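Local coordinates for choline binding protein PCPA (Streptococcus pneumoniae, PDB 4CP6), which is a pneumococcal choline-binding protein with leucine-rich repeats, a vaccine antigen probably displayed on the cell surface, where it may act in adhesion to host cells, at residues N22-K27 with T45-E50; E304-L309 with L320-N325. One frame throughout, in Å; residues are numbered along the deposited sequence.

Interaction 1: N22-K27 with T45-E50; sequences NNIKYK and TPVEFE
V47 reaches across to I24 with both of its methyls, and its side chain is the main apolar element of this contact. Its CB already points at the strand beginning with I24. V47 CG1, anti to the backbone N (chi1 166°), lies 4.2 Å from I24 CG1, and the same atom sits over one face of the F49 ring, 4.1 Å above its plane and offset toward the rim. The other branch, V47 CG2, faces I24 CG2 at 4.2 Å. Two beta-branched residues suit this place, since each offers a short, broad hydrocarbon surface close to its backbone. I24 also packs on V40, and F49 meets F58 and Y94 edge-to-face; V47, touching both I24 and F49, bridges the strand and this aromatic group.

Beside this patch the backbones are joined through water. N23 O accepts hydrogen bonds from two waters: one, 2.8 Å from N23 O, accepts from E48 N, and the other also donates to E48 O, 2.7 Å away. N22 and N23 both adopt the left-handed backbone conformation, which asparagine tolerates well; they form the tight turn linking antiparallel strands 18-21 and 24-32.

With N22 ND2 and E50 OE2 4.4 Å apart, too far for a hydrogen bond, no direct polar bond crosses. The contact therefore rests on a small apolar patch and a hydrated backbone bridge, as befits a loop lying at the surface.

Interaction 2: E304-L309 with L320-N325; sequences ETIERL and LILPDN
I306 and L322 meet obliquely, methyl against methyl, with I306 CD1 4.0 Å from L322 CD2. The isoleucine is aimed at its partner from the start: its CB faces the other segment, and an extended CG1 arm (chi2 175°) carries CD1 forward. In L322 the CB does not point straight across, and it is the branching at CG that turns CD2 to I306 while CD1 lies farther from it. Isoleucine and leucine suit this place, each carrying a methyl two bonds beyond CB to span I306 and L322 CA atoms 9.7 Å apart.

Toward the edge of the contact the backbones come nearer, and E304 CA lies 4.4 Å from N325 O. The side chains do not close this end: E304 directs its CB away, and the N325 amide is taken up by N301 O and N348 ND2, tying together successive loops of the solenoid.

Strand 305-306 is paired in parallel with 282-283 and 328-329, whereas 319-322 edges a separate parallel sheet, beside 342-345. The two methyls thus meet in the interior between the sheets of the leucine-rich repeat solenoid, with F311 and V333 packed on I306, and M334, L343 and F356 packed on L322.

Interactions 1 and 2 occupy opposite sides of the chain's centre, with their own centres 55 Å apart and their nearest atoms about 32 Å apart, so neither touches the other. Interaction 1 closes before interaction 2 opens along the sequence. The centre of interaction 1, which attaches a loop to the hairpin near the N-terminal end, lies about 33 Å from the centre of the chain; that of interaction 2, which joins two sheets within the repeat region, about 22 Å. Both centre on one pair of aliphatic side chains and lack a direct hydrogen bond, but water enters the backbone contact of the exposed 22-27/45-50 pair, whereas 304-309/320-325 belongs to the repeating core.

Interaction 1: N22-K27 with T45-E50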
loop_
_atom_site.group_PDB
_atom_site.type_symbol
_atom_site.label_atom_id
_atom_site.label_comp_id
_atom_site.label_asym_id
_atom_site.label_seq_id
_atom_site.Cartn_x
_atom_site.Cartn_y
_atom_site.Cartn_z
ATOM N N ASN A 22 -4.758 35.015 19.482
ATOM C CA ASN A 22 -5.271 34.018 20.422
ATOM C C ASN A 22 -4.392 32.751 20.445
ATOM O O ASN A 22 -4.897 31.630 20.418
ATOM C CB ASN A 22 -6.754 33.727 20.151
ATOM C CG ASN A 22 -7.460 32.888 21.195
ATOM O OD1 ASN A 22 -8.249 31.998 20.862
ATOM N ND2 ASN A 22 -7.183 33.128 22.475
ATOM N N ASN A 23 -3.066 32.951 20.444
ATOM C CA ASN A 23 -2.050 31.897 20.498
ATOM C C ASN A 23 -2.137 30.888 19.333
ATOM O O ASN A 23 -1.829 29.695 19.484
ATOM C CB ASN A 23 -2.023 31.208 21.863
ATOM C CG ASN A 23 -1.374 32.086 22.909
ATOM O OD1 ASN A 23 -0.147 32.148 23.042
ATOM N ND2 ASN A 23 -2.175 32.846 23.623
ATOM N N ILE A 24 -2.530 31.399 18.158
ATOM C CA ILE A 24 -2.511 30.647 16.904
ATOM C C ILE A 24 -1.702 31.524 15.946
ATOM O O ILE A 24 -2.029 32.710 15.763
ATOM C CB ILE A 24 -3.916 30.303 16.340
ATOM C CG1 ILE A 24 -4.707 29.397 17.322
ATOM C CG2 ILE A 24 -3.800 29.628 14.947
ATOM C CD1 ILE A 24 -6.167 29.034 16.919
ATOM N N LYS A 25 -0.684 30.946 15.305
ATOM C CA LYS A 25 0.106 31.657 14.313
ATOM C C LYS A 25 -0.467 31.394 12.930
ATOM O O LYS A 25 -0.881 30.262 12.641
ATOM C CB LYS A 25 1.570 31.199 14.343
ATOM C CG LYS A 25 2.291 31.641 15.603
ATOM C CD LYS A 25 3.702 31.064 15.669
ATOM C CE LYS A 25 4.501 31.579 16.852
ATOM N NZ LYS A 25 3.904 31.147 18.148
ATOM N N TYR A 26 -0.472 32.420 12.087
ATOM C CA TYR A 26 -0.912 32.394 10.699
ATOM C C TYR A 26 0.194 32.996 9.849
ATOM O O TYR A 26 0.843 33.960 10.278
ATOM C CB TYR A 26 -2.181 33.228 10.509
ATOM C CG TYR A 26 -3.330 32.769 11.367
ATOM C CD1 TYR A 26 -3.489 33.245 12.666
ATOM C CD2 TYR A 26 -4.285 31.887 10.871
ATOM C CE1 TYR A 26 -4.567 32.855 13.450
ATOM C CE2 TYR A 26 -5.350 31.461 11.661
ATOM C CZ TYR A 26 -5.507 31.974 12.939
ATOM O OH TYR A 26 -6.565 31.549 13.711
ATOM N N LYS A 27 0.420 32.458 8.646
ATOM C CA LYS A 27 1.452 33.004 7.785
ATOM C C LYS A 27 0.821 33.503 6.499
ATOM O O LYS A 27 0.045 32.785 5.893
ATOM C CB LYS A 27 2.540 31.936 7.531
ATOM C CG LYS A 27 3.700 32.404 6.676
ATOM C CD LYS A 27 4.772 31.345 6.605
ATOM C CE LYS A 27 5.889 31.769 5.691
ATOM N NZ LYS A 27 7.088 30.907 5.867
ATOM N N THR A 45 5.807 24.321 13.492
ATOM C CA THR A 45 5.346 23.774 14.755
ATOM C C THR A 45 3.820 23.665 14.812
ATOM O O THR A 45 3.097 24.458 14.183
ATOM C CB THR A 45 5.863 24.631 15.942
ATOM O OG1 THR A 45 5.461 25.976 15.739
ATOM C CG2 THR A 45 7.395 24.536 16.111
ATOM N N PRO A 46 3.333 22.752 15.660
ATOM C CA PRO A 46 1.893 22.596 15.799
ATOM C C PRO A 46 1.283 23.681 16.663
ATOM O O PRO A 46 1.922 24.236 17.575
ATOM C CB PRO A 46 1.750 21.244 16.519
ATOM C CG PRO A 46 3.096 20.580 16.436
ATOM C CD PRO A 46 4.053 21.720 16.440
ATOM N N VAL A 47 0.024 23.944 16.423
ATOM C CA VAL A 47 -0.791 24.786 17.274
ATOM C C VAL A 47 -0.851 24.084 18.642
ATOM O O VAL A 47 -1.045 22.858 18.737
ATOM C CB VAL A 47 -2.219 24.916 16.693
ATOM C CG1 VAL A 47 -3.211 25.498 17.725
ATOM C CG2 VAL A 47 -2.203 25.719 15.404
ATOM N N GLU A 48 -0.627 24.874 19.703
ATOM C CA GLU A 48 -0.705 24.372 21.065
ATOM C C GLU A 48 -2.086 24.704 21.625
ATOM O O GLU A 48 -2.483 25.867 21.623
ATOM C CB GLU A 48 0.365 25.060 21.897
ATOM C CG GLU A 48 0.406 24.566 23.325
ATOM C CD GLU A 48 1.635 25.074 24.041
ATOM O OE1 GLU A 48 2.737 24.550 23.759
ATOM O OE2 GLU A 48 1.506 26.026 24.842
ATOM N N PHE A 49 -2.796 23.698 22.129
ATOM C CA PHE A 49 -4.127 23.846 22.681
ATOM C C PHE A 49 -4.070 24.068 24.181
ATOM O O PHE A 49 -3.118 23.643 24.837
ATOM C CB PHE A 49 -4.990 22.607 22.353
ATOM C CG PHE A 49 -5.275 22.473 20.870
ATOM C CD1 PHE A 49 -6.311 23.187 20.282
ATOM C CD2 PHE A 49 -4.468 21.686 20.056
ATOM C CE1 PHE A 49 -6.567 23.084 18.911
ATOM C CE2 PHE A 49 -4.717 21.589 18.683
ATOM C CZ PHE A 49 -5.772 22.282 18.121
ATOM N N GLU A 50 -5.103 24.717 24.716
ATOM C CA GLU A 50 -5.267 24.967 26.142
ATOM C C GLU A 50 -5.739 23.687 26.814
ATOM O O GLU A 50 -6.375 22.846 26.173
ATOM C CB GLU A 50 -6.335 26.050 26.336
ATOM C CG GLU A 50 -5.977 27.365 25.650
ATOM C CD GLU A 50 -7.116 28.330 25.377
ATOM O OE1 GLU A 50 -8.249 28.075 25.842
ATOM O OE2 GLU A 50 -6.870 29.353 24.697
HETATM O O HOH W 1 0.068 27.689 19.407
HETATM O O HOH W 2 -3.899 27.765 20.315
#

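Interaction 2: E304-L309 with L320-N325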
loop_
_atom_site.group_PDB
_atom_site.type_symbol
_atom_site.label_atom_id
_atom_site.label_comp_id
_atom_site.label_asym_id
_atom_site.label_seq_id
_atom_site.Cartn_x
_atom_site.Cartn_y
_atom_site.Cartn_z
ATOM N N GLU A 304 6.209 -14.351 -17.364
ATOM C CA GLU A 304 7.542 -13.904 -17.715
ATOM C C GLU A 304 8.337 -13.358 -16.530
ATOM O O GLU A 304 9.573 -13.414 -16.556
ATOM C CB GLU A 304 7.432 -12.727 -18.702
ATOM C CG GLU A 304 6.746 -13.021 -20.031
ATOM C CD GLU A 304 6.478 -11.787 -20.883
ATOM O OE1 GLU A 304 6.974 -10.687 -20.536
ATOM O OE2 GLU A 304 5.735 -11.916 -21.883
ATOM N N THR A 305 7.658 -12.706 -15.579
ATOM C CA THR A 305 8.331 -11.973 -14.520
ATOM C C THR A 305 7.696 -12.246 -13.189
ATOM O O THR A 305 6.478 -12.093 -13.048
ATOM C CB THR A 305 8.210 -10.439 -14.849
ATOM O OG1 THR A 305 8.796 -10.212 -16.137
ATOM C CG2 THR A 305 8.878 -9.552 -13.786
ATOM N N ILE A 306 8.533 -12.517 -12.172
ATOM C CA ILE A 306 8.079 -12.673 -10.797
ATOM C C ILE A 306 8.977 -11.765 -9.975
ATOM O O ILE A 306 10.173 -12.025 -9.855
ATOM C CB ILE A 306 8.104 -14.114 -10.275
ATOM C CG1 ILE A 306 7.450 -15.080 -11.252
ATOM C CG2 ILE A 306 7.422 -14.176 -8.898
ATOM C CD1 ILE A 306 7.585 -16.556 -10.790
ATOM N N GLU A 307 8.421 -10.675 -9.421
ATOM C CA GLU A 307 9.203 -9.668 -8.732
ATOM C C GLU A 307 9.560 -10.010 -7.298
ATOM O O GLU A 307 9.109 -11.017 -6.730
ATOM C CB GLU A 307 8.486 -8.305 -8.810
ATOM C CG GLU A 307 8.298 -7.777 -10.221
ATOM C CD GLU A 307 7.802 -6.341 -10.281
ATOM O OE1 GLU A 307 7.098 -5.864 -9.353
ATOM O OE2 GLU A 307 8.120 -5.689 -11.299
ATOM N N ARG A 308 10.367 -9.133 -6.708
ATOM C CA ARG A 308 10.888 -9.270 -5.365
ATOM C C ARG A 308 9.844 -9.635 -4.321
ATOM O O ARG A 308 8.794 -8.998 -4.237
ATOM C CB ARG A 308 11.611 -7.963 -4.976
ATOM C CG ARG A 308 12.025 -7.845 -3.505
ATOM C CD ARG A 308 13.006 -6.690 -3.286
ATOM N NE ARG A 308 13.407 -6.612 -1.873
ATOM C CZ ARG A 308 12.862 -5.825 -0.952
ATOM N NH1 ARG A 308 11.855 -5.021 -1.268
ATOM N NH2 ARG A 308 13.330 -5.828 0.294
ATOM N N LEU A 309 10.124 -10.657 -3.537
ATOM C CA LEU A 309 9.309 -11.075 -2.404
ATOM C C LEU A 309 7.864 -11.320 -2.792
ATOM O O LEU A 309 6.967 -11.154 -1.968
ATOM C CB LEU A 309 9.460 -10.120 -1.198
ATOM C CG LEU A 309 10.867 -10.171 -0.558
ATOM C CD1 LEU A 309 11.147 -8.911 0.269
ATOM C CD2 LEU A 309 11.011 -11.422 0.291
ATOM N N LEU A 320 5.481 -25.304 -5.283
ATOM C CA LEU A 320 5.543 -24.261 -6.291
ATOM C C LEU A 320 6.115 -24.867 -7.530
ATOM O O LEU A 320 7.179 -25.502 -7.473
ATOM C CB LEU A 320 6.430 -23.077 -5.876
ATOM C CG LEU A 320 5.778 -21.912 -5.194
ATOM C CD1 LEU A 320 6.821 -20.939 -4.662
ATOM C CD2 LEU A 320 4.789 -21.203 -6.139
ATOM N N ILE A 321 5.420 -24.690 -8.649
ATOM C CA ILE A 321 5.901 -25.106 -9.935
ATOM C C ILE A 321 6.155 -23.851 -10.758
ATOM O O ILE A 321 5.196 -23.220 -11.224
ATOM C CB ILE A 321 4.924 -26.067 -10.628
ATOM C CG1 ILE A 321 4.700 -27.320 -9.740
ATOM C CG2 ILE A 321 5.434 -26.414 -12.036
ATOM C CD1 ILE A 321 3.478 -28.150 -10.154
ATOM N N LEU A 322 7.416 -23.467 -10.917
ATOM C CA LEU A 322 7.760 -22.296 -11.725
ATOM C C LEU A 322 7.673 -22.714 -13.196
ATOM O O LEU A 322 8.263 -23.722 -13.606
ATOM C CB LEU A 322 9.155 -21.772 -11.390
ATOM C CG LEU A 322 9.384 -21.357 -9.923
ATOM C CD1 LEU A 322 10.855 -20.988 -9.696
ATOM C CD2 LEU A 322 8.445 -20.193 -9.506
ATOM N N PRO A 323 6.875 -21.987 -13.977
ATOM C CA PRO A 323 6.629 -22.404 -15.360
ATOM C C PRO A 323 7.829 -22.277 -16.251
ATOM O O PRO A 323 8.868 -21.703 -15.885
ATOM C CB PRO A 323 5.423 -21.562 -15.799
ATOM C CG PRO A 323 5.478 -20.351 -14.919
ATOM C CD PRO A 323 6.076 -20.807 -13.598
ATOM N N ASP A 324 7.707 -22.880 -17.431
ATOM C CA ASP A 324 8.863 -23.123 -18.266
ATOM C C ASP A 324 9.583 -21.934 -18.845
ATOM O O ASP A 324 10.742 -22.075 -19.239
ATOM C CB ASP A 324 8.480 -24.075 -19.421
ATOM C CG ASP A 324 8.029 -25.462 -18.963
ATOM O OD1 ASP A 324 8.489 -25.925 -17.891
ATOM O OD2 ASP A 324 7.196 -26.088 -19.673
ATOM N N ASN A 325 8.913 -20.772 -18.912
ATOM C CA ASN A 325 9.414 -19.626 -19.649
ATOM C C ASN A 325 9.665 -18.358 -18.818
ATOM O O ASN A 325 9.773 -17.273 -19.393
ATOM C CB ASN A 325 8.405 -19.326 -20.790
ATOM C CG ASN A 325 7.935 -20.566 -21.535
ATOM O OD1 ASN A 325 8.755 -21.266 -22.137
ATOM N ND2 ASN A 325 6.625 -20.921 -21.446
#